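Local coordinates for D-lactate dehydrogenase (Fermentative) (Pseudomonas aeruginosa, PDB 6ABJ), which probably interconverts pyruvate and D-lactate, using NADH or NAD+ as the redox cofactor, at residues R18-S24 with L43-H49; S35-F41 with A324-D329; T131-R135 with G269-L273. All coordinates share one frame; numbering follows the deposited sequence.

In the fold
Contacts 1 and 2 belong to the same five-stranded parallel sheet and its helices, while contact 3 lies in the Rossmann-type NAD-binding domain, its centre about 36 Å from that of contact 1. Contacts 1 and 2 are both partly buried and touch each other: Ile19 of the strand pair packs on Phe41 and Leu328 of the helix-loop pair. Contact 3 is buried. The chemistry follows the place. Contact 1 is mostly strand backbone bonding with aromatic packing on one face. Contact 2 puts one leucine into a loop and adds a salt bridge towards the outside. Contact 3 joins a helix end to a strand through one leucine and an arginine-tyrosine bond.

Contact 1: R18-S24 with L43-H49; sequences RILFFSS and LHFQQAH
Leu20 and His44 pair in the middle of two neighbouring parallel strands, 18-21 and 42-45, the second being the edge strand of a five-stranded sheet in this chain. The strand backbones are bonded in the parallel pattern. His44 N donates to Ile19 O at 2.8 Å, and His44 O accepts from Phe21 N at 2.7 Å. The second is nearly straight at hydrogen, the first a little bent. Gln46 N bonds to Phe21 O and completes the last bridge, Phe21 with Phe45.

Ile19, Phe21, Leu43 and Phe45 share one face of the sheet. Phe21 and Phe45 leave their strands alike, each with CG anti to the carbonyl carbon (chi1 -65° and -63°), and lie side by side. Phe45 CE1 sits over the centre of the Phe21 ring, 3.5 Å above its plane. The two planes are 32° apart, so the pair is oblique. Leu43 CD2 meets the Phe21 ring at its edge and also touches Ile19 CD1, at 3.9 Å. Helix 26-35 covers the phenylalanines, with Phe32 on both, and Leu328 and Ile331 of helix 317-335 reach Ile19. On the other face Leu20 CD1 rests on His44 CB, and the His44 ring bonds to Glu42.

Beyond the strands the two loops stay joined. Ser23 N bonds to Ala48 O at 2.9 Å from above the carbonyl plane. Ser23 OG accepts from His49 ND1 at 2.9 Å, in the plane of the imidazole, and has a second bond to Asp70. Ser24 N bonds to Gln46 O at 3.1 Å. A water donates to both Ser24 O and Gln47 O. Together these contacts close a classical beta-alpha-beta crossover, strand 18-21, helix 26-35, strand 42-45, of the parallel alpha/beta kind found in D-2-hydroxyacid dehydrogenases.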
loop_
_atom_site.group_PDB
_atom_site.type_symbol
_atom_site.label_atom_id
_atom_site.label_comp_id
_atom_site.label_asym_id
_atom_site.label_seq_id
_atom_site.Cartn_x
_atom_site.Cartn_y
_atom_site.Cartn_z
ATOM N N ARG B 18 -28.311 3.970 33.583
ATOM C CA ARG B 18 -28.184 3.719 32.156
ATOM C C ARG B 18 -27.155 4.696 31.560
ATOM O O ARG B 18 -27.152 5.896 31.914
ATOM C CB ARG B 18 -29.536 3.837 31.426
ATOM C CG ARG B 18 -30.631 2.917 31.967
ATOM C CD ARG B 18 -31.793 2.774 30.989
ATOM N NE ARG B 18 -32.248 4.084 30.484
ATOM C CZ ARG B 18 -32.716 4.319 29.257
ATOM N NH1 ARG B 18 -32.753 3.352 28.361
ATOM N NH2 ARG B 18 -33.122 5.542 28.907
ATOM N N ILE B 19 -26.280 4.171 30.693
ATOM C CA ILE B 19 -25.173 4.991 30.099
ATOM C C ILE B 19 -25.218 4.801 28.598
ATOM O O ILE B 19 -25.263 3.664 28.116
ATOM C CB ILE B 19 -23.762 4.604 30.623
ATOM C CG1 ILE B 19 -23.682 4.689 32.152
ATOM C CG2 ILE B 19 -22.690 5.532 30.034
ATOM C CD1 ILE B 19 -22.582 3.870 32.775
ATOM N N LEU B 20 -25.347 5.916 27.880
ATOM C CA LEU B 20 -25.315 5.905 26.430
ATOM C C LEU B 20 -23.928 6.373 25.953
ATOM O O LEU B 20 -23.514 7.501 26.241
ATOM C CB LEU B 20 -26.432 6.789 25.819
ATOM C CG LEU B 20 -26.467 6.847 24.279
ATOM C CD1 LEU B 20 -26.709 5.472 23.653
ATOM C CD2 LEU B 20 -27.529 7.852 23.833
ATOM N N PHE B 21 -23.241 5.504 25.195
ATOM C CA PHE B 21 -21.945 5.828 24.583
ATOM C C PHE B 21 -22.108 6.266 23.120
ATOM O O PHE B 21 -22.723 5.536 22.354
ATOM C CB PHE B 21 -21.058 4.584 24.571
ATOM C CG PHE B 21 -20.663 4.080 25.945
ATOM C CD1 PHE B 21 -21.584 3.402 26.760
ATOM C CD2 PHE B 21 -19.368 4.251 26.399
ATOM C CE1 PHE B 21 -21.202 2.931 28.016
ATOM C CE2 PHE B 21 -18.971 3.763 27.626
ATOM C CZ PHE B 21 -19.903 3.117 28.455
ATOM N N PHE B 22 -21.623 7.468 22.787
ATOM C CA PHE B 22 -21.615 7.945 21.446
ATOM C C PHE B 22 -20.188 7.668 20.902
ATOM O O PHE B 22 -19.266 7.405 21.688
ATOM C CB PHE B 22 -21.912 9.438 21.351
ATOM C CG PHE B 22 -23.334 9.788 21.546
ATOM C CD1 PHE B 22 -24.213 9.818 20.470
ATOM C CD2 PHE B 22 -23.825 10.059 22.843
ATOM C CE1 PHE B 22 -25.553 10.125 20.653
ATOM C CE2 PHE B 22 -25.175 10.355 23.033
ATOM C CZ PHE B 22 -26.040 10.397 21.927
ATOM N N SER B 23 -20.084 7.638 19.574
ATOM C CA SER B 23 -18.809 7.366 18.825
ATOM C C SER B 23 -18.166 6.031 19.242
ATOM O O SER B 23 -16.981 5.915 19.364
ATOM C CB SER B 23 -17.860 8.544 18.969
ATOM O OG SER B 23 -18.424 9.758 18.404
ATOM N N SER B 24 -18.993 5.026 19.456
ATOM C CA SER B 24 -18.543 3.747 20.035
ATOM C C SER B 24 -17.786 2.900 19.033
ATOM O O SER B 24 -18.187 2.817 17.868
ATOM C CB SER B 24 -19.732 2.954 20.529
ATOM O OG SER B 24 -20.478 3.684 21.519
ATOM N N LEU B 43 -25.344 -0.644 29.893
ATOM C CA LEU B 43 -24.540 0.003 28.847
ATOM C C LEU B 43 -25.147 -0.057 27.480
ATOM O O LEU B 43 -25.422 -1.138 26.988
ATOM C CB LEU B 43 -23.186 -0.674 28.778
ATOM C CG LEU B 43 -22.467 -0.853 30.125
ATOM C CD1 LEU B 43 -21.099 -1.465 29.867
ATOM C CD2 LEU B 43 -22.306 0.476 30.866
ATOM N N HIS B 44 -25.319 1.119 26.864
ATOM C CA HIS B 44 -25.805 1.250 25.486
ATOM C C HIS B 44 -24.728 1.888 24.612
ATOM O O HIS B 44 -24.237 2.996 24.893
ATOM C CB HIS B 44 -27.109 2.072 25.449
ATOM C CG HIS B 44 -28.293 1.344 26.037
ATOM N ND1 HIS B 44 -29.217 0.673 25.263
ATOM C CD2 HIS B 44 -28.685 1.163 27.322
ATOM C CE1 HIS B 44 -30.130 0.116 26.042
ATOM N NE2 HIS B 44 -29.822 0.390 27.297
ATOM N N PHE B 45 -24.375 1.188 23.545
ATOM C CA PHE B 45 -23.307 1.619 22.595
ATOM C C PHE B 45 -23.887 2.069 21.257
ATOM O O PHE B 45 -24.291 1.277 20.474
ATOM C CB PHE B 45 -22.301 0.485 22.375
ATOM C CG PHE B 45 -21.578 0.094 23.613
ATOM C CD1 PHE B 45 -20.567 0.916 24.124
ATOM C CD2 PHE B 45 -21.907 -1.049 24.310
ATOM C CE1 PHE B 45 -19.880 0.586 25.281
ATOM C CE2 PHE B 45 -21.236 -1.368 25.493
ATOM C CZ PHE B 45 -20.225 -0.560 25.985
ATOM N N GLN B 46 -23.892 3.363 21.021
ATOM C CA GLN B 46 -24.252 3.963 19.751
ATOM C C GLN B 46 -22.990 4.315 18.945
ATOM O O GLN B 46 -22.116 5.078 19.387
ATOM C CB GLN B 46 -25.029 5.249 20.046
ATOM C CG GLN B 46 -25.323 6.161 18.887
ATOM C CD GLN B 46 -25.998 5.413 17.761
ATOM O OE1 GLN B 46 -25.489 5.358 16.621
ATOM N NE2 GLN B 46 -27.126 4.782 18.089
ATOM N N GLN B 47 -22.912 3.836 17.713
ATOM C CA GLN B 47 -21.776 4.188 16.870
ATOM C C GLN B 47 -21.757 5.660 16.449
ATOM O O GLN B 47 -20.712 6.241 16.251
ATOM C CB GLN B 47 -21.807 3.318 15.608
ATOM C CG GLN B 47 -21.708 1.843 15.927
ATOM C CD GLN B 47 -21.535 1.028 14.661
ATOM O OE1 GLN B 47 -21.538 1.575 13.544
ATOM N NE2 GLN B 47 -21.388 -0.286 14.822
ATOM N N ALA B 48 -22.917 6.269 16.277
ATOM C CA ALA B 48 -22.944 7.617 15.732
ATOM C C ALA B 48 -22.287 8.625 16.643
ATOM O O ALA B 48 -22.299 8.472 17.842
ATOM C CB ALA B 48 -24.381 8.026 15.478
ATOM N N HIS B 49 -21.713 9.658 16.030
ATOM C CA HIS B 49 -21.212 10.823 16.733
ATOM C C HIS B 49 -22.320 11.576 17.455
ATOM O O HIS B 49 -23.428 11.705 16.942
ATOM C CB HIS B 49 -20.533 11.819 15.799
ATOM C CG HIS B 49 -19.373 11.264 15.041
ATOM N ND1 HIS B 49 -18.510 10.320 15.561
ATOM C CD2 HIS B 49 -18.927 11.535 13.786
ATOM C CE1 HIS B 49 -17.582 10.034 14.660
ATOM N NE2 HIS B 49 -17.815 10.760 13.578
HETATM O O HOH W 1 -18.515 4.841 16.093
#

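Contact 2: S35-F41 with A324-D329; sequences SNHRHGF and ADTTLD
Leu328, Ser35 and His39 make most of this contact, in which helix 317-335 packs on the helix-to-strand loop of the beta-alpha-beta unit 18-45. The chain thus returns near its C-terminus to the fold formed by its N-terminus. Leu328 contributes most. Its CD1 lies against the Asn36 backbone, 3.7 Å from Asn36 N, while CD2 turns to Phe41 and reaches Phe41 CD2 at 4.1 Å. His39 CD2 touches Leu328 CB at 3.5 Å, and Leu328 O lies over one face of the imidazole. His39 in turn places its CB over the centre of the Phe41 ring, and the Phe41 ring edge meets Leu328 O. Phe32 and Ile19 pack on Leu328 as well.

Ser35 turns its hydroxyl to the helix, with OG anti to the backbone N (chi1 177°). OG donates to Asp325 OD1 at 2.6 Å, and OD1 accepts on its lone pair away from OD2. Arg38 NH2 makes a salt bridge to the same oxygen, Asp325 OD1, at 3.0 Å. Its guanidinium stands nearly perpendicular to the carboxylate. The loop is braced by the Asn36 amide: OD1 accepts from Phe41 N at 2.8 Å, and ND2 donates to Phe41 O at 2.9 Å.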
loop_
_atom_site.group_PDB
_atom_site.type_symbol
_atom_site.label_atom_id
_atom_site.label_comp_id
_atom_site.label_asym_id
_atom_site.label_seq_id
_atom_site.Cartn_x
_atom_site.Cartn_y
_atom_site.Cartn_z
ATOM N N SER B 35 -15.075 -4.080 32.321
ATOM C CA SER B 35 -14.921 -3.245 33.486
ATOM C C SER B 35 -16.225 -3.161 34.311
ATOM O O SER B 35 -16.194 -2.937 35.521
ATOM C CB SER B 35 -14.467 -1.854 33.052
ATOM O OG SER B 35 -14.388 -1.038 34.206
ATOM N N ASN B 36 -17.342 -3.363 33.653
ATOM C CA ASN B 36 -18.686 -3.310 34.269
ATOM C C ASN B 36 -19.010 -4.507 35.205
ATOM O O ASN B 36 -20.023 -4.486 35.898
ATOM C CB ASN B 36 -19.753 -3.215 33.161
ATOM C CG ASN B 36 -21.093 -2.670 33.652
ATOM O OD1 ASN B 36 -21.181 -1.778 34.539
ATOM N ND2 ASN B 36 -22.149 -3.201 33.075
ATOM N N HIS B 37 -18.119 -5.501 35.279
ATOM C CA HIS B 37 -18.302 -6.681 36.150
ATOM C C HIS B 37 -18.342 -6.312 37.632
ATOM O O HIS B 37 -18.793 -7.101 38.436
ATOM C CB HIS B 37 -17.238 -7.775 35.889
ATOM C CG HIS B 37 -17.332 -8.408 34.524
ATOM N ND1 HIS B 37 -18.467 -8.338 33.739
ATOM C CD2 HIS B 37 -16.435 -9.139 33.815
ATOM C CE1 HIS B 37 -18.261 -8.986 32.605
ATOM N NE2 HIS B 37 -17.036 -9.481 32.625
ATOM N N ARG B 38 -17.895 -5.111 37.990
ATOM C CA ARG B 38 -17.993 -4.618 39.361
ATOM C C ARG B 38 -18.909 -3.389 39.457
ATOM O O ARG B 38 -18.830 -2.657 40.415
ATOM C CB ARG B 38 -16.585 -4.311 39.932
ATOM C CG ARG B 38 -15.555 -3.817 38.902
ATOM C CD ARG B 38 -14.943 -5.042 38.205
ATOM N NE ARG B 38 -13.990 -4.687 37.164
ATOM C CZ ARG B 38 -12.742 -4.289 37.397
ATOM N NH1 ARG B 38 -12.282 -4.181 38.637
ATOM N NH2 ARG B 38 -11.940 -3.994 36.386
ATOM N N HIS B 39 -19.793 -3.176 38.483
ATOM C CA HIS B 39 -20.769 -2.092 38.578
ATOM C C HIS B 39 -22.172 -2.525 38.204
ATOM O O HIS B 39 -23.114 -2.145 38.869
ATOM C CB HIS B 39 -20.368 -0.879 37.715
ATOM C CG HIS B 39 -19.093 -0.239 38.145
ATOM N ND1 HIS B 39 -19.005 0.592 39.246
ATOM C CD2 HIS B 39 -17.838 -0.344 37.650
ATOM C CE1 HIS B 39 -17.753 0.972 39.413
ATOM N NE2 HIS B 39 -17.027 0.416 38.454
ATOM N N GLY B 40 -22.332 -3.260 37.115
ATOM C CA GLY B 40 -23.663 -3.676 36.670
ATOM C C GLY B 40 -24.485 -2.537 36.096
ATOM O O GLY B 40 -25.724 -2.536 36.186
ATOM N N PHE B 41 -23.824 -1.548 35.515
ATOM C CA PHE B 41 -24.571 -0.509 34.851
ATOM C C PHE B 41 -25.219 -1.081 33.576
ATOM O O PHE B 41 -24.853 -2.133 33.093
ATOM C CB PHE B 41 -23.652 0.690 34.560
ATOM C CG PHE B 41 -23.056 1.346 35.807
ATOM C CD1 PHE B 41 -23.747 1.396 37.023
ATOM C CD2 PHE B 41 -21.804 1.968 35.747
ATOM C CE1 PHE B 41 -23.187 2.027 38.145
ATOM C CE2 PHE B 41 -21.256 2.622 36.852
ATOM C CZ PHE B 41 -21.942 2.657 38.056
ATOM N N ALA B 324 -11.607 2.473 31.097
ATOM C CA ALA B 324 -12.979 1.999 31.409
ATOM C C ALA B 324 -13.247 1.961 32.904
ATOM O O ALA B 324 -14.294 2.446 33.334
ATOM C CB ALA B 324 -13.206 0.645 30.795
ATOM N N ASP B 325 -12.304 1.426 33.684
ATOM C CA ASP B 325 -12.393 1.341 35.148
ATOM C C ASP B 325 -12.506 2.756 35.749
ATOM O O ASP B 325 -13.336 3.035 36.608
ATOM C CB ASP B 325 -11.102 0.707 35.720
ATOM C CG ASP B 325 -10.963 -0.775 35.429
ATOM O OD1 ASP B 325 -11.859 -1.407 34.884
ATOM O OD2 ASP B 325 -9.912 -1.317 35.782
ATOM N N THR B 326 -11.633 3.650 35.303
ATOM C CA THR B 326 -11.630 5.004 35.750
ATOM C C THR B 326 -12.969 5.669 35.424
ATOM O O THR B 326 -13.582 6.313 36.303
ATOM C CB THR B 326 -10.425 5.768 35.210
ATOM O OG1 THR B 326 -9.263 5.260 35.905
ATOM C CG2 THR B 326 -10.549 7.203 35.534
ATOM N N THR B 327 -13.467 5.480 34.203
ATOM C CA THR B 327 -14.689 6.168 33.782
ATOM C C THR B 327 -15.925 5.629 34.576
ATOM O O THR B 327 -16.734 6.418 35.057
ATOM C CB THR B 327 -14.876 6.005 32.279
ATOM O OG1 THR B 327 -13.753 6.624 31.611
ATOM C CG2 THR B 327 -16.172 6.616 31.800
ATOM N N LEU B 328 -16.040 4.307 34.726
ATOM C CA LEU B 328 -17.120 3.723 35.505
ATOM C C LEU B 328 -17.019 4.121 36.997
ATOM O O LEU B 328 -18.046 4.483 37.619
ATOM C CB LEU B 328 -17.195 2.195 35.294
ATOM C CG LEU B 328 -17.541 1.769 33.850
ATOM C CD1 LEU B 328 -17.879 0.293 33.730
ATOM C CD2 LEU B 328 -18.665 2.585 33.241
ATOM N N ASP B 329 -15.805 4.118 37.558
ATOM C CA ASP B 329 -15.613 4.631 38.913
ATOM C C ASP B 329 -16.011 6.096 39.026
ATOM O O ASP B 329 -16.609 6.495 40.042
ATOM C CB ASP B 329 -14.186 4.420 39.426
ATOM C CG ASP B 329 -13.876 2.946 39.755
ATOM O OD1 ASP B 329 -14.826 2.097 39.830
ATOM O OD2 ASP B 329 -12.678 2.645 39.989
#

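Contact 3: T131-R135 with G269-L273; sequences TLNRR and GYLGL
The Tyr270 and Arg135 side chains cross at about a right angle, ring and guanidinium planes 76° apart, neither covering a face of the other. Arg135 NH1 lies at the phenol edge, near its plane, and donates to Tyr270 OH at 2.9 Å. The bond is bent (143° at hydrogen), and OH is tilted out of the guanidinium plane. NH1 also donates to Asn133 O at 2.8 Å, so one nitrogen ties the helix end to the ring. At the guanidinium edge, Arg135 NH2 donates to a water at 2.8 Å. Arg135 NE donates to Gly152 O. The group is therefore held at all three nitrogens.

Leu132 packs between helix and strand. Its CB touches Tyr270 CD2 at 4.0 Å, and its carbonyl O approaches Tyr270 CE2 obliquely. CD1 reaches the peptide after Leu271, 3.6 Å from Gly272 N. Gly272 has no side chain, so the leucine comes right up to the strand. Leu132 also packs on Met244, Ile246 and Val307 of the flanking strands.

Arg135, at positive phi (54°), ends helix 118-134 in a Schellman motif, with Leu136 N bonded to Thr131 O and Arg135 N weakly to Leu132 O. Arg134, turned away from the strand, bonds to Ala120 and Ala313 of a neighbouring subunit. The contact is typical of a Rossmann fold, with a helix laid on the parallel sheet. Strand 268-273 leads directly to Asp274, an NADH-binding residue.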
loop_
_atom_site.group_PDB
_atom_site.type_symbol
_atom_site.label_atom_id
_atom_site.label_comp_id
_atom_site.label_asym_id
_atom_site.label_seq_id
_atom_site.Cartn_x
_atom_site.Cartn_y
_atom_site.Cartn_z
ATOM N N THR B 131 10.230 1.948 14.206
ATOM C CA THR B 131 9.723 1.836 12.878
ATOM C C THR B 131 10.387 2.881 11.949
ATOM O O THR B 131 10.679 2.590 10.788
ATOM C CB THR B 131 8.160 1.837 12.764
ATOM O OG1 THR B 131 7.826 1.519 11.400
ATOM C CG2 THR B 131 7.569 3.126 12.994
ATOM N N LEU B 132 10.539 4.095 12.437
ATOM C CA LEU B 132 11.165 5.117 11.644
ATOM C C LEU B 132 12.656 4.788 11.370
ATOM O O LEU B 132 13.138 4.926 10.255
ATOM C CB LEU B 132 11.083 6.465 12.353
ATOM C CG LEU B 132 9.704 7.174 12.337
ATOM C CD1 LEU B 132 9.624 8.235 13.417
ATOM C CD2 LEU B 132 9.528 7.776 10.931
ATOM N N ASN B 133 13.341 4.344 12.421
ATOM C CA ASN B 133 14.775 4.100 12.358
ATOM C C ASN B 133 15.040 2.984 11.312
ATOM O O ASN B 133 15.838 3.153 10.375
ATOM C CB ASN B 133 15.216 3.671 13.731
ATOM C CG ASN B 133 16.694 3.368 13.833
ATOM O OD1 ASN B 133 17.344 2.964 12.848
ATOM N ND2 ASN B 133 17.209 3.450 15.048
ATOM N N ARG B 134 14.331 1.872 11.465
ATOM C CA ARG B 134 14.567 0.708 10.660
ATOM C C ARG B 134 13.620 0.687 9.391
ATOM O O ARG B 134 13.613 -0.285 8.612
ATOM C CB ARG B 134 14.483 -0.584 11.455
ATOM C CG ARG B 134 15.304 -0.579 12.766
ATOM C CD ARG B 134 16.768 -0.238 12.511
ATOM N NE ARG B 134 17.380 -1.326 11.843
ATOM C CZ ARG B 134 18.077 -2.315 12.411
ATOM N NH1 ARG B 134 18.426 -2.298 13.672
ATOM N NH2 ARG B 134 18.515 -3.277 11.661
ATOM N N ARG B 135 12.839 1.746 9.232
ATOM C CA ARG B 135 11.944 1.855 8.094
ATOM C C ARG B 135 11.035 0.653 7.954
ATOM O O ARG B 135 10.777 0.183 6.846
ATOM C CB ARG B 135 12.748 2.034 6.806
ATOM C CG ARG B 135 13.332 3.423 6.628
ATOM C CD ARG B 135 14.676 3.532 7.325
ATOM N NE ARG B 135 15.553 4.493 6.668
ATOM C CZ ARG B 135 16.437 5.252 7.307
ATOM N NH1 ARG B 135 16.562 5.157 8.624
ATOM N NH2 ARG B 135 17.197 6.103 6.632
ATOM N N GLY B 269 15.407 14.819 10.290
ATOM C CA GLY B 269 15.591 13.534 9.643
ATOM C C GLY B 269 14.378 12.643 9.686
ATOM O O GLY B 269 14.194 11.831 8.797
ATOM N N TYR B 270 13.645 12.699 10.785
ATOM C CA TYR B 270 12.538 11.794 10.984
ATOM C C TYR B 270 11.504 12.456 11.854
ATOM O O TYR B 270 11.827 13.262 12.730
ATOM C CB TYR B 270 12.976 10.528 11.743
ATOM C CG TYR B 270 14.188 9.758 11.252
ATOM C CD1 TYR B 270 15.478 10.181 11.546
ATOM C CD2 TYR B 270 14.031 8.557 10.567
ATOM C CE1 TYR B 270 16.579 9.454 11.128
ATOM C CE2 TYR B 270 15.124 7.826 10.147
ATOM C CZ TYR B 270 16.396 8.278 10.429
ATOM O OH TYR B 270 17.483 7.549 10.010
ATOM N N LEU B 271 10.258 12.080 11.632
ATOM C CA LEU B 271 9.157 12.505 12.499
ATOM C C LEU B 271 8.138 11.418 12.778
ATOM O O LEU B 271 7.605 10.794 11.875
ATOM C CB LEU B 271 8.472 13.724 11.874
ATOM C CG LEU B 271 7.268 14.323 12.635
ATOM C CD1 LEU B 271 7.710 15.104 13.838
ATOM C CD2 LEU B 271 6.419 15.163 11.701
ATOM N N GLY B 272 7.840 11.238 14.082
ATOM C CA GLY B 272 6.825 10.326 14.542
ATOM C C GLY B 272 5.789 11.121 15.331
ATOM O O GLY B 272 6.147 11.710 16.322
ATOM N N LEU B 273 4.553 11.131 14.855
ATOM C CA LEU B 273 3.493 11.826 15.571
ATOM C C LEU B 273 2.411 10.851 15.956
ATOM O O LEU B 273 1.986 10.052 15.148
ATOM C CB LEU B 273 2.848 12.891 14.682
ATOM C CG LEU B 273 3.695 14.031 14.157
ATOM C CD1 LEU B 273 2.755 14.924 13.306
ATOM C CD2 LEU B 273 4.426 14.827 15.194
HETATM O O HOH W 2 19.268 7.898 7.092
#